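Long-range contacts in cellulase (Uncultured bacterium, PDB 3WX5), which hydrolyses internal beta-1,4-glucosidic bonds of cellulose, as a family 12 endoglucanase: residues A[177-185]-A[200-210]; A[20-28]-A[39-47]. All coordinates share one frame; numbering follows the deposited sequence.

Interaction 1: A[177-185]-A[200-210]; sequences DWNYIAYRR and FIDDAVARGYI
The Y183 ring takes the edge of F200 over one face, F200 CD2 standing 3.5 Å above the plane and offset toward the rim, while D203 OD2 lies at its hydroxyl edge, near the ring plane. This T-shaped (edge-to-face) pair, with planes at 70°, joins strand 179-185 to helix 197-206, the one helix of a beta-jelly-roll enzyme. Y183 CG lies beside the backbone N, anti to the carbonyl carbon (chi1 -65°), which swings the ring toward the helix. There Y183 OH donates a hydrogen bond to D203 OD2 (2.7 Å), which accepts it on its anti lone pair. The same oxygen is met on its syn side by R207 NE, also at 2.7 Å, in a salt bridge one helical turn on; two donors thus grip one carboxylate oxygen, and the arginine is likely to keep it ionised. A phenylalanine in place of Y183 could still offer its face to F200, but D203 OD2 would probably lose its anti-side donor and be held less firmly in its rotation. F200 also meets W169 edge-to-face, and V171 and L164 touch Y183, so the aromatic pair sits among neighbouring strands. The axes of 179-185 and 200-206 approach to 10.3 Å, and the small A204 sets its CB against Y183 OH at 3.6 Å. G208 follows the last helical turn in a Schellman motif, its positive phi (86°) suiting glycine because a CB would jam against the carbonyl O of R207. The chain turns back to bring Y209 and I210 onto the strand, where branched I181 serves both: I181 CG1 packs on Y209 CB at 3.6 Å, and I181 CD1 reaches I210 CG1 at 3.8 Å.

Interaction 2: A[20-28]-A[39-47]; sequences ATVCDRWGS and INNVWGAET
S28 and I39 form an antiparallel non-hydrogen-bonded pair at the open end of the beta-hairpin of strands 28-31 and 36-39, and beyond it N40 N bonds G27 O and V42 N bonds R25 O. The type I turn D24-G27 thereby lies against the loop that leaves the hairpin. D24 secures this turn with an Asx turn, OD1 accepting from W26 N, and G27 fits because a CB would clash with V22 CG1. N40 points its amide into the turn, CG anti to the backbone N (chi1 -156°): ND2 meets D24 O at 3.0 Å from above the carbonyl plane, G27 N coming from the opposite face, while Q49 takes N40 OD1. The long R25 chain, bent at chi3, reaches the inverse gamma turn centred on V42. Its flat guanidinium is layered between W26 CZ2 on one face and A45 O on the other, 3.2 Å above the plane. W26 also lays CH2 against W43 CB at 3.7 Å. R25 NH2 adds a weak bond to W43 O, whereas R25 NE meets V42 O in the guanidinium plane at 2.7 Å, almost straight at 172°.

From the N terminus, strand 19-22 edges the six-stranded sheet; the chain then passes through the turn at D24-G27 into the hairpin of strands 28-31 and 36-39, part of the other large sheet. Interaction 2 closes that excursion before the chain returns to the first sheet at strand 49-54, where C50 makes a disulfide with C23. Interaction 1 opens much later: after strand 179-185 the chain runs through strand 191-196 of the six-stranded sheet, and helix 197-206 and the turn after it fold back onto strand 179-185 of the mixed sheet. The two loops are in series, neither nested nor crossed. The centres of interactions 1 and 2 lie about 28 Å apart, on opposite sides of the chain's centre.

Interaction 1: A[177-185]-A[200-210]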
ATOM      1  N   ASP A 177       9.800  10.041  11.362  1.00 11.22           N
ATOM      2  CA  ASP A 177       9.632  11.371  10.729  1.00 12.48           C
ATOM      3  C   ASP A 177       8.177  11.611  10.329  1.00 14.35           C
ATOM      4  O   ASP A 177       7.744  12.770  10.134  1.00 12.80           O
ATOM      5  CB  ASP A 177      10.531  11.544   9.485  1.00 12.36           C
ATOM      6  CG  ASP A 177      11.957  11.969   9.843  1.00 18.39           C
ATOM      7  OD1 ASP A 177      12.200  12.289  11.020  1.00 21.77           O
ATOM      8  OD2 ASP A 177      12.838  11.959   8.952  1.00 21.38           O
ATOM      9  N   TRP A 178       7.484  10.513  10.068  1.00 12.00           N
ATOM     10  CA  TRP A 178       6.029  10.505   9.917  1.00 12.58           C
ATOM     11  C   TRP A 178       5.458   9.533  10.939  1.00 13.15           C
ATOM     12  O   TRP A 178       6.196   8.764  11.528  1.00 11.16           O
ATOM     13  CB  TRP A 178       5.665  10.057   8.488  1.00 13.77           C
ATOM     14  CG  TRP A 178       6.110   8.625   8.141  1.00 13.64           C
ATOM     15  CD1 TRP A 178       5.314   7.528   8.052  1.00 13.35           C
ATOM     16  CD2 TRP A 178       7.431   8.191   7.759  1.00 15.64           C
ATOM     17  NE1 TRP A 178       6.064   6.407   7.686  1.00 11.02           N
ATOM     18  CE2 TRP A 178       7.370   6.794   7.535  1.00 11.84           C
ATOM     19  CE3 TRP A 178       8.662   8.853   7.584  1.00 16.01           C
ATOM     20  CZ2 TRP A 178       8.483   6.050   7.132  1.00 14.89           C
ATOM     21  CZ3 TRP A 178       9.778   8.106   7.239  1.00 19.97           C
ATOM     22  CH2 TRP A 178       9.679   6.723   6.993  1.00 18.04           C
ATOM     23  N   ASN A 179       4.153   9.602  11.198  1.00 12.41           N
ATOM     24  CA  ASN A 179       3.543   8.623  12.085  1.00 12.30           C
ATOM     25  C   ASN A 179       3.229   7.388  11.262  1.00 12.81           C
ATOM     26  O   ASN A 179       2.575   7.473  10.223  1.00 12.83           O
ATOM     27  CB  ASN A 179       2.224   9.156  12.675  1.00 12.32           C
ATOM     28  CG  ASN A 179       2.418  10.211  13.763  1.00 13.43           C
ATOM     29  OD1 ASN A 179       1.447  10.888  14.157  1.00 15.36           O
ATOM     30  ND2 ASN A 179       3.631  10.304  14.315  1.00  8.36           N
ATOM     31  N   TYR A 180       3.645   6.224  11.762  1.00 12.27           N
ATOM     32  CA  TYR A 180       3.410   4.956  11.074  1.00 11.75           C
ATOM     33  C   TYR A 180       2.363   4.183  11.847  1.00 12.72           C
ATOM     34  O   TYR A 180       2.529   3.941  13.048  1.00 11.07           O
ATOM     35  CB  TYR A 180       4.700   4.152  11.055  1.00 11.69           C
ATOM     36  CG  TYR A 180       4.575   2.698  10.626  1.00 13.16           C
ATOM     37  CD1 TYR A 180       4.813   2.325   9.308  1.00 13.20           C
ATOM     38  CD2 TYR A 180       4.433   1.689  11.578  1.00 10.86           C
ATOM     39  CE1 TYR A 180       4.780   0.973   8.900  1.00 11.80           C
ATOM     40  CE2 TYR A 180       4.398   0.304  11.190  1.00  9.20           C
ATOM     41  CZ  TYR A 180       4.601  -0.032   9.857  1.00 13.74           C
ATOM     42  OH  TYR A 180       4.686  -1.361   9.483  1.00 14.17           O
ATOM     43  N   ILE A 181       1.257   3.858  11.194  1.00 12.20           N
ATOM     44  CA  ILE A 181       0.227   3.038  11.824  1.00 12.30           C
ATOM     45  C   ILE A 181      -0.019   1.808  10.966  1.00 12.28           C
ATOM     46  O   ILE A 181      -0.235   1.921   9.764  1.00 12.17           O
ATOM     47  CB  ILE A 181      -1.138   3.775  11.973  1.00 11.40           C
ATOM     48  CG1 ILE A 181      -0.948   5.238  12.431  1.00 10.83           C
ATOM     49  CG2 ILE A 181      -1.987   3.028  13.007  1.00 10.97           C
ATOM     50  CD1 ILE A 181      -0.993   6.265  11.281  1.00 10.42           C
ATOM     51  N   ALA A 182       0.096   0.620  11.557  1.00 10.86           N
ATOM     52  CA  ALA A 182      -0.158  -0.592  10.764  1.00 12.48           C
ATOM     53  C   ALA A 182      -1.291  -1.390  11.396  1.00 11.60           C
ATOM     54  O   ALA A 182      -1.288  -1.640  12.615  1.00 12.14           O
ATOM     55  CB  ALA A 182       1.091  -1.434  10.680  1.00 12.98           C
ATOM     56  N   TYR A 183      -2.220  -1.841  10.564  1.00 11.23           N
ATOM     57  CA  TYR A 183      -3.278  -2.734  11.040  1.00 11.25           C
ATOM     58  C   TYR A 183      -2.992  -4.100  10.465  1.00 10.50           C
ATOM     59  O   TYR A 183      -3.082  -4.284   9.264  1.00 12.20           O
ATOM     60  CB  TYR A 183      -4.661  -2.255  10.567  1.00 10.57           C
ATOM     61  CG  TYR A 183      -5.029  -0.906  11.167  1.00 10.34           C
ATOM     62  CD1 TYR A 183      -4.579   0.281  10.581  1.00  9.60           C
ATOM     63  CD2 TYR A 183      -5.753  -0.825  12.364  1.00 10.84           C
ATOM     64  CE1 TYR A 183      -4.873   1.533  11.159  1.00 10.06           C
ATOM     65  CE2 TYR A 183      -6.072   0.424  12.940  1.00 12.78           C
ATOM     66  CZ  TYR A 183      -5.629   1.591  12.326  1.00 15.51           C
ATOM     67  OH  TYR A 183      -5.820   2.822  12.930  1.00 12.12           O
ATOM     68  N   ARG A 184      -2.683  -5.065  11.325  1.00  9.86           N
ATOM     69  CA  ARG A 184      -2.372  -6.400  10.843  1.00 10.81           C
ATOM     70  C   ARG A 184      -3.580  -7.284  11.117  1.00 11.68           C
ATOM     71  O   ARG A 184      -3.925  -7.506  12.280  1.00 11.69           O
ATOM     72  CB  ARG A 184      -1.140  -6.958  11.580  1.00 12.06           C
ATOM     73  CG  ARG A 184      -0.665  -8.295  11.012  1.00 13.23           C
ATOM     74  CD  ARG A 184       0.453  -8.938  11.864  1.00 15.98           C
ATOM     75  NE  ARG A 184       1.226  -9.823  11.004  1.00 23.78           N
ATOM     76  CZ  ARG A 184       2.533 -10.052  11.135  1.00 23.87           C
ATOM     77  NH1 ARG A 184       3.196  -9.551  12.180  1.00 14.33           N
ATOM     78  NH2 ARG A 184       3.171 -10.778  10.217  1.00 14.66           N
ATOM     79  N   ARG A 185      -4.124  -7.918  10.081  1.00 11.33           N
ATOM     80  CA  ARG A 185      -5.363  -8.705  10.275  1.00 10.65           C
ATOM     81  C   ARG A 185      -5.027  -9.865  11.215  1.00 10.84           C
ATOM     82  O   ARG A 185      -3.911 -10.395  11.153  1.00 13.13           O
ATOM     83  CB  ARG A 185      -5.863  -9.262   8.940  1.00 11.05           C
ATOM     84  CG  ARG A 185      -7.377  -9.490   8.923  1.00 10.41           C
ATOM     85  CD  ARG A 185      -7.808  -9.941   7.525  1.00  8.52           C
ATOM     86  NE  ARG A 185      -9.266 -10.011   7.373  1.00 10.98           N
ATOM     87  CZ  ARG A 185     -10.023 -11.002   7.824  1.00 16.96           C
ATOM     88  NH1 ARG A 185      -9.470 -12.045   8.457  1.00  9.67           N
ATOM     89  NH2 ARG A 185     -11.330 -10.998   7.545  1.00 15.09           N
ATOM     90  N   PHE A 200     -10.345   2.561   8.941  1.00  9.51           N
ATOM     91  CA  PHE A 200      -8.976   2.601   9.483  1.00  9.23           C
ATOM     92  C   PHE A 200      -8.490   4.014   9.702  1.00 10.17           C
ATOM     93  O   PHE A 200      -7.852   4.317  10.707  1.00 11.33           O
ATOM     94  CB  PHE A 200      -7.999   1.839   8.560  1.00 10.45           C
ATOM     95  CG  PHE A 200      -8.366   0.402   8.360  1.00  8.18           C
ATOM     96  CD1 PHE A 200      -9.266   0.037   7.366  1.00  8.42           C
ATOM     97  CD2 PHE A 200      -7.971  -0.567   9.298  1.00  8.07           C
ATOM     98  CE1 PHE A 200      -9.709  -1.269   7.214  1.00  7.91           C
ATOM     99  CE2 PHE A 200      -8.341  -1.896   9.111  1.00 11.73           C
ATOM    100  CZ  PHE A 200      -9.224  -2.251   8.066  1.00 12.56           C
ATOM    101  N   ILE A 201      -8.704   4.863   8.701  1.00  9.93           N
ATOM    102  CA  ILE A 201      -8.400   6.249   8.848  1.00  9.93           C
ATOM    103  C   ILE A 201      -9.020   6.881  10.090  1.00 10.47           C
ATOM    104  O   ILE A 201      -8.316   7.523  10.878  1.00 12.74           O
ATOM    105  CB  ILE A 201      -8.814   7.050   7.589  1.00  8.69           C
ATOM    106  CG1 ILE A 201      -8.060   6.493   6.374  1.00 11.15           C
ATOM    107  CG2 ILE A 201      -8.510   8.511   7.820  1.00  9.03           C
ATOM    108  CD1 ILE A 201      -8.392   7.212   5.001  1.00  9.34           C
ATOM    109  N   ASP A 202     -10.314   6.642  10.314  1.00  9.67           N
ATOM    110  CA  ASP A 202     -11.013   7.257  11.443  1.00 10.23           C
ATOM    111  C   ASP A 202     -10.499   6.693  12.769  1.00 11.82           C
ATOM    112  O   ASP A 202     -10.459   7.409  13.762  1.00 10.60           O
ATOM    113  CB  ASP A 202     -12.539   7.039  11.339  1.00 10.80           C
ATOM    114  CG  ASP A 202     -13.205   7.958  10.305  1.00 14.88           C
ATOM    115  OD1 ASP A 202     -12.502   8.801   9.701  1.00 13.71           O
ATOM    116  OD2 ASP A 202     -14.414   7.769  10.029  1.00 14.67           O
ATOM    117  N   ASP A 203     -10.072   5.427  12.776  1.00 10.16           N
ATOM    118  CA  ASP A 203      -9.506   4.850  14.011  1.00 11.59           C
ATOM    119  C   ASP A 203      -8.168   5.519  14.317  1.00 11.69           C
ATOM    120  O   ASP A 203      -7.886   5.905  15.458  1.00  9.92           O
ATOM    121  CB  ASP A 203      -9.343   3.330  13.873  1.00 10.51           C
ATOM    122  CG  ASP A 203      -8.670   2.705  15.084  1.00 14.19           C
ATOM    123  OD1 ASP A 203      -9.367   2.439  16.103  1.00 12.85           O
ATOM    124  OD2 ASP A 203      -7.430   2.559  15.056  1.00 13.88           O
ATOM    125  N   ALA A 204      -7.327   5.659  13.288  1.00 11.20           N
ATOM    126  CA  ALA A 204      -6.050   6.362  13.459  1.00 10.95           C
ATOM    127  C   ALA A 204      -6.242   7.816  13.925  1.00 11.93           C
ATOM    128  O   ALA A 204      -5.491   8.303  14.789  1.00 13.01           O
ATOM    129  CB  ALA A 204      -5.253   6.327  12.146  1.00 10.21           C
ATOM    130  N   VAL A 205      -7.249   8.506  13.372  1.00 12.56           N
ATOM    131  CA  VAL A 205      -7.570   9.846  13.829  1.00 12.13           C
ATOM    132  C   VAL A 205      -7.971   9.821  15.306  1.00 13.68           C
ATOM    133  O   VAL A 205      -7.553  10.691  16.105  1.00 12.29           O
ATOM    134  CB  VAL A 205      -8.710  10.475  12.995  1.00 13.98           C
ATOM    135  CG1 VAL A 205      -9.286  11.713  13.714  1.00 15.66           C
ATOM    136  CG2 VAL A 205      -8.179  10.843  11.570  1.00  8.30           C
ATOM    137  N   ALA A 206      -8.856   8.895  15.651  1.00 12.56           N
ATOM    138  CA  ALA A 206      -9.306   8.806  17.057  1.00 13.59           C
ATOM    139  C   ALA A 206      -8.148   8.574  18.007  1.00 15.09           C
ATOM    140  O   ALA A 206      -8.158   9.106  19.122  1.00 12.34           O
ATOM    141  CB  ALA A 206     -10.375   7.730  17.241  1.00 11.42           C
ATOM    142  N   ARG A 207      -7.137   7.821  17.563  1.00 12.58           N
ATOM    143  CA  ARG A 207      -5.963   7.544  18.406  1.00 15.19           C
ATOM    144  C   ARG A 207      -4.983   8.699  18.515  1.00 15.83           C
ATOM    145  O   ARG A 207      -4.037   8.638  19.301  1.00 14.03           O
ATOM    146  CB  ARG A 207      -5.222   6.271  17.946  1.00 14.05           C
ATOM    147  CG  ARG A 207      -6.081   5.021  18.048  1.00 16.04           C
ATOM    148  CD  ARG A 207      -5.387   3.772  17.551  1.00 13.98           C
ATOM    149  NE  ARG A 207      -6.328   2.666  17.519  1.00 12.60           N
ATOM    150  CZ  ARG A 207      -6.687   1.967  18.594  1.00 17.89           C
ATOM    151  NH1 ARG A 207      -6.160   2.244  19.778  1.00 16.20           N
ATOM    152  NH2 ARG A 207      -7.660   1.077  18.505  1.00 18.38           N
ATOM    153  N   GLY A 208      -5.181   9.730  17.697  1.00 12.79           N
ATOM    154  CA  GLY A 208      -4.282  10.858  17.672  1.00 13.75           C
ATOM    155  C   GLY A 208      -3.094  10.658  16.747  1.00 14.07           C
ATOM    156  O   GLY A 208      -2.149  11.435  16.791  1.00 15.05           O
ATOM    157  N   TYR A 209      -3.147   9.631  15.895  1.00 10.65           N
ATOM    158  CA  TYR A 209      -2.011   9.319  15.013  1.00  9.24           C
ATOM    159  C   TYR A 209      -2.091  10.054  13.681  1.00 10.26           C
ATOM    160  O   TYR A 209      -1.083  10.183  12.980  1.00 11.49           O
ATOM    161  CB  TYR A 209      -1.933   7.809  14.737  1.00  8.50           C
ATOM    162  CG  TYR A 209      -1.761   6.952  15.995  1.00  9.84           C
ATOM    163  CD1 TYR A 209      -1.058   7.425  17.087  1.00 11.15           C
ATOM    164  CD2 TYR A 209      -2.125   5.613  15.987  1.00 10.84           C
ATOM    165  CE1 TYR A 209      -0.875   6.619  18.240  1.00 12.67           C
ATOM    166  CE2 TYR A 209      -1.935   4.791  17.126  1.00 11.96           C
ATOM    167  CZ  TYR A 209      -1.332   5.312  18.233  1.00 12.19           C
ATOM    168  OH  TYR A 209      -1.099   4.499  19.329  1.00 16.48           O
ATOM    169  N   ILE A 210      -3.305  10.381  13.256  1.00 10.63           N
ATOM    170  CA  ILE A 210      -3.470  11.148  12.025  1.00 11.36           C
ATOM    171  C   ILE A 210      -4.269  12.394  12.377  1.00 14.35           C
ATOM    172  O   ILE A 210      -5.292  12.315  13.055  1.00 14.74           O
ATOM    173  CB  ILE A 210      -4.205  10.325  10.942  1.00 12.54           C
ATOM    174  CG1 ILE A 210      -3.295   9.188  10.426  1.00 10.14           C
ATOM    175  CG2 ILE A 210      -4.599  11.226   9.762  1.00 12.93           C
ATOM    176  CD1 ILE A 210      -3.909   8.356   9.395  1.00 10.19           C
TER

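Interaction 2: A[20-28]-A[39-47]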
ATOM      1  N   ALA A  20       3.584  -5.345 -19.820  1.00 23.67           N
ATOM      2  CA  ALA A  20       4.983  -4.914 -19.858  1.00 23.19           C
ATOM      3  C   ALA A  20       5.762  -5.509 -18.687  1.00 23.78           C
ATOM      4  O   ALA A  20       5.206  -5.696 -17.604  1.00 21.73           O
ATOM      5  CB  ALA A  20       5.065  -3.396 -19.826  1.00 23.79           C
ATOM      6  N   THR A  21       7.041  -5.821 -18.913  1.00 22.07           N
ATOM      7  CA  THR A  21       7.874  -6.415 -17.863  1.00 21.22           C
ATOM      8  C   THR A  21       8.846  -5.361 -17.391  1.00 21.84           C
ATOM      9  O   THR A  21       9.697  -4.913 -18.159  1.00 22.25           O
ATOM     10  CB  THR A  21       8.665  -7.657 -18.364  1.00 22.59           C
ATOM     11  OG1 THR A  21       7.742  -8.668 -18.800  1.00 22.32           O
ATOM     12  CG2 THR A  21       9.521  -8.244 -17.216  1.00 21.09           C
ATOM     13  N   VAL A  22       8.653  -4.887 -16.164  1.00 17.96           N
ATOM     14  CA  VAL A  22       9.351  -3.688 -15.681  1.00 18.09           C
ATOM     15  C   VAL A  22      10.361  -4.115 -14.629  1.00 19.87           C
ATOM     16  O   VAL A  22       9.968  -4.720 -13.616  1.00 16.73           O
ATOM     17  CB  VAL A  22       8.341  -2.705 -15.018  1.00 17.82           C
ATOM     18  CG1 VAL A  22       9.056  -1.579 -14.278  1.00 16.09           C
ATOM     19  CG2 VAL A  22       7.340  -2.150 -16.068  1.00 19.09           C
ATOM     20  N   CYS A  23      11.644  -3.793 -14.850  1.00 20.08           N
ATOM     21  CA  CYS A  23      12.724  -4.238 -13.956  1.00 20.68           C
ATOM     22  C   CYS A  23      13.536  -3.099 -13.343  1.00 19.60           C
ATOM     23  O   CYS A  23      14.366  -3.340 -12.450  1.00 19.54           O
ATOM     24  CB  CYS A  23      13.682  -5.225 -14.657  1.00 21.75           C
ATOM     25  SG  CYS A  23      12.910  -6.707 -15.378  1.00 20.53           S
ATOM     26  N   ASP A  24      13.352  -1.882 -13.859  1.00 20.55           N
ATOM     27  CA  ASP A  24      14.041  -0.697 -13.347  1.00 19.62           C
ATOM     28  C   ASP A  24      13.675  -0.534 -11.880  1.00 19.58           C
ATOM     29  O   ASP A  24      12.520  -0.672 -11.513  1.00 18.68           O
ATOM     30  CB  ASP A  24      13.588   0.558 -14.130  1.00 21.66           C
ATOM     31  CG  ASP A  24      14.319   1.835 -13.700  1.00 27.67           C
ATOM     32  OD1 ASP A  24      14.955   1.881 -12.621  1.00 35.47           O
ATOM     33  OD2 ASP A  24      14.243   2.831 -14.450  1.00 34.13           O
ATOM     34  N   ARG A  25      14.663  -0.233 -11.045  1.00 20.10           N
ATOM     35  CA  ARG A  25      14.427  -0.044  -9.616  1.00 20.62           C
ATOM     36  C   ARG A  25      13.303   0.972  -9.339  1.00 20.28           C
ATOM     37  O   ARG A  25      12.456   0.746  -8.462  1.00 19.04           O
ATOM     38  CB  ARG A  25      15.751   0.316  -8.922  1.00 21.72           C
ATOM     39  CG  ARG A  25      15.686   1.343  -7.841  1.00 25.49           C
ATOM     40  CD  ARG A  25      17.020   1.384  -7.086  1.00 27.89           C
ATOM     41  NE  ARG A  25      16.786   1.413  -5.647  1.00 28.57           N
ATOM     42  CZ  ARG A  25      17.590   1.982  -4.758  1.00 31.82           C
ATOM     43  NH1 ARG A  25      18.755   2.499  -5.132  1.00 32.38           N
ATOM     44  NH2 ARG A  25      17.247   1.993  -3.477  1.00 32.83           N
ATOM     45  N   TRP A  26      13.204   1.995 -10.189  1.00 18.18           N
ATOM     46  CA  TRP A  26      12.131   2.982 -10.084  1.00 19.65           C
ATOM     47  C   TRP A  26      11.143   2.964 -11.255  1.00 18.08           C
ATOM     48  O   TRP A  26      10.472   3.963 -11.542  1.00 17.83           O
ATOM     49  CB  TRP A  26      12.692   4.393  -9.858  1.00 20.06           C
ATOM     50  CG  TRP A  26      13.690   4.480  -8.732  1.00 22.30           C
ATOM     51  CD1 TRP A  26      15.036   4.694  -8.848  1.00 26.51           C
ATOM     52  CD2 TRP A  26      13.419   4.431  -7.324  1.00 23.13           C
ATOM     53  NE1 TRP A  26      15.629   4.701  -7.607  1.00 25.51           N
ATOM     54  CE2 TRP A  26      14.658   4.560  -6.653  1.00 26.36           C
ATOM     55  CE3 TRP A  26      12.262   4.235  -6.564  1.00 25.16           C
ATOM     56  CZ2 TRP A  26      14.767   4.526  -5.263  1.00 20.22           C
ATOM     57  CZ3 TRP A  26      12.380   4.186  -5.173  1.00 21.78           C
ATOM     58  CH2 TRP A  26      13.608   4.402  -4.543  1.00 21.50           C
ATOM     59  N   GLY A  27      10.980   1.801 -11.864  1.00 16.85           N
ATOM     60  CA  GLY A  27      10.185   1.690 -13.079  1.00 15.39           C
ATOM     61  C   GLY A  27       8.708   1.780 -12.742  1.00 17.12           C
ATOM     62  O   GLY A  27       8.311   1.540 -11.588  1.00 14.69           O
ATOM     63  N   SER A  28       7.917   2.272 -13.697  1.00 14.44           N
ATOM     64  CA  SER A  28       6.465   2.407 -13.488  1.00 15.78           C
ATOM     65  C   SER A  28       5.686   2.271 -14.800  1.00 17.15           C
ATOM     66  O   SER A  28       6.250   2.450 -15.901  1.00 15.73           O
ATOM     67  CB  SER A  28       6.158   3.766 -12.866  1.00 16.76           C
ATOM     68  OG  SER A  28       6.505   4.808 -13.781  1.00 19.03           O
ATOM     69  N   ILE A  39       4.130   0.487  -9.752  1.00 11.87           N
ATOM     70  CA  ILE A  39       5.525   0.880  -9.547  1.00 11.88           C
ATOM     71  C   ILE A  39       6.306  -0.333  -9.096  1.00 13.97           C
ATOM     72  O   ILE A  39       5.827  -1.093  -8.244  1.00 12.12           O
ATOM     73  CB  ILE A  39       5.652   2.030  -8.501  1.00 13.25           C
ATOM     74  CG1 ILE A  39       4.812   1.746  -7.241  1.00 12.71           C
ATOM     75  CG2 ILE A  39       5.260   3.383  -9.122  1.00 10.49           C
ATOM     76  CD1 ILE A  39       5.032   2.780  -6.112  1.00 10.20           C
ATOM     77  N   ASN A  40       7.498  -0.527  -9.666  1.00 12.62           N
ATOM     78  CA  ASN A  40       8.378  -1.600  -9.229  1.00 12.35           C
ATOM     79  C   ASN A  40       8.914  -1.289  -7.837  1.00 11.87           C
ATOM     80  O   ASN A  40       8.909  -2.152  -6.934  1.00 12.32           O
ATOM     81  CB  ASN A  40       9.525  -1.806 -10.243  1.00 12.83           C
ATOM     82  CG  ASN A  40      10.113  -3.215 -10.201  1.00 13.50           C
ATOM     83  OD1 ASN A  40       9.414  -4.193  -9.922  1.00 13.56           O
ATOM     84  ND2 ASN A  40      11.406  -3.328 -10.535  1.00 11.92           N
ATOM     85  N   ASN A  41       9.371  -0.063  -7.660  1.00 10.77           N
ATOM     86  CA  ASN A  41       9.562   0.517  -6.329  1.00 12.16           C
ATOM     87  C   ASN A  41      10.498  -0.300  -5.431  1.00 13.37           C
ATOM     88  O   ASN A  41      10.147  -0.631  -4.284  1.00 13.67           O
ATOM     89  CB  ASN A  41       8.188   0.701  -5.645  1.00 11.77           C
ATOM     90  CG  ASN A  41       8.265   1.588  -4.392  1.00 14.78           C
ATOM     91  OD1 ASN A  41       9.112   2.486  -4.303  1.00 13.80           O
ATOM     92  ND2 ASN A  41       7.358   1.354  -3.435  1.00  9.12           N
ATOM     93  N   VAL A  42      11.709  -0.578  -5.923  1.00 13.02           N
ATOM     94  CA  VAL A  42      12.731  -1.261  -5.127  1.00 13.37           C
ATOM     95  C   VAL A  42      13.486  -0.226  -4.273  1.00 15.20           C
ATOM     96  O   VAL A  42      14.650   0.099  -4.522  1.00 13.71           O
ATOM     97  CB  VAL A  42      13.687  -2.121  -6.015  1.00 14.44           C
ATOM     98  CG1 VAL A  42      14.577  -3.043  -5.131  1.00 11.52           C
ATOM     99  CG2 VAL A  42      12.821  -3.003  -6.963  1.00 15.33           C
ATOM    100  N   TRP A  43      12.792   0.293  -3.257  1.00 16.26           N
ATOM    101  CA  TRP A  43      13.266   1.475  -2.548  1.00 16.55           C
ATOM    102  C   TRP A  43      14.348   1.203  -1.502  1.00 15.68           C
ATOM    103  O   TRP A  43      15.122   2.092  -1.174  1.00 17.20           O
ATOM    104  CB  TRP A  43      12.091   2.264  -1.952  1.00 16.42           C
ATOM    105  CG  TRP A  43      11.323   1.530  -0.910  1.00 16.88           C
ATOM    106  CD1 TRP A  43      10.108   0.885  -1.062  1.00 15.41           C
ATOM    107  CD2 TRP A  43      11.675   1.399   0.472  1.00 14.98           C
ATOM    108  NE1 TRP A  43       9.708   0.347   0.155  1.00 14.38           N
ATOM    109  CE2 TRP A  43      10.637   0.678   1.108  1.00 14.73           C
ATOM    110  CE3 TRP A  43      12.744   1.873   1.247  1.00 16.98           C
ATOM    111  CZ2 TRP A  43      10.680   0.351   2.472  1.00 14.45           C
ATOM    112  CZ3 TRP A  43      12.787   1.541   2.595  1.00 14.50           C
ATOM    113  CH2 TRP A  43      11.754   0.800   3.196  1.00 18.62           C
ATOM    114  N   GLY A  44      14.449  -0.042  -1.033  1.00 13.86           N
ATOM    115  CA  GLY A  44      15.273  -0.365   0.116  1.00 15.37           C
ATOM    116  C   GLY A  44      16.485  -1.264  -0.125  1.00 14.96           C
ATOM    117  O   GLY A  44      17.116  -1.715   0.836  1.00 16.22           O
ATOM    118  N   ALA A  45      16.791  -1.544  -1.391  1.00 14.98           N
ATOM    119  CA  ALA A  45      17.919  -2.409  -1.776  1.00 13.69           C
ATOM    120  C   ALA A  45      18.346  -2.214  -3.222  1.00 15.72           C
ATOM    121  O   ALA A  45      17.665  -1.527  -3.981  1.00 16.71           O
ATOM    122  CB  ALA A  45      17.574  -3.908  -1.534  1.00 14.17           C
ATOM    123  N   GLU A  46      19.433  -2.877  -3.607  0.50 10.68           N
ATOM    124  CA  GLU A  46      19.909  -2.827  -4.983  0.50 11.59           C
ATOM    125  C   GLU A  46      19.734  -4.171  -5.674  0.50  9.97           C
ATOM    126  O   GLU A  46      20.113  -4.336  -6.823  0.50  8.98           O
ATOM    127  CB  GLU A  46      21.381  -2.431  -5.017  0.50 10.68           C
ATOM    128  CG  GLU A  46      21.755  -1.378  -3.993  0.50 15.13           C
ATOM    129  CD  GLU A  46      22.485  -0.211  -4.597  0.50 25.92           C
ATOM    130  OE1 GLU A  46      22.312   0.037  -5.804  0.50 29.10           O
ATOM    131  OE2 GLU A  46      23.218   0.477  -3.858  0.50 30.26           O
ATOM    132  N   THR A  47      19.211  -5.144  -4.941  1.00 13.09           N
ATOM    133  CA  THR A  47      18.821  -6.452  -5.531  1.00 14.47           C
ATOM    134  C   THR A  47      17.761  -6.393  -6.643  1.00 15.51           C
ATOM    135  O   THR A  47      16.874  -5.528  -6.661  1.00 15.19           O
ATOM    136  CB  THR A  47      18.426  -7.488  -4.447  1.00 14.96           C
ATOM    137  OG1 THR A  47      17.594  -6.856  -3.449  1.00 13.71           O
ATOM    138  CG2 THR A  47      19.689  -7.989  -3.758  1.00 14.83           C
TER
HETATM  139  O   HOH W   1       9.107   2.456  -8.990  1.00 14.48           O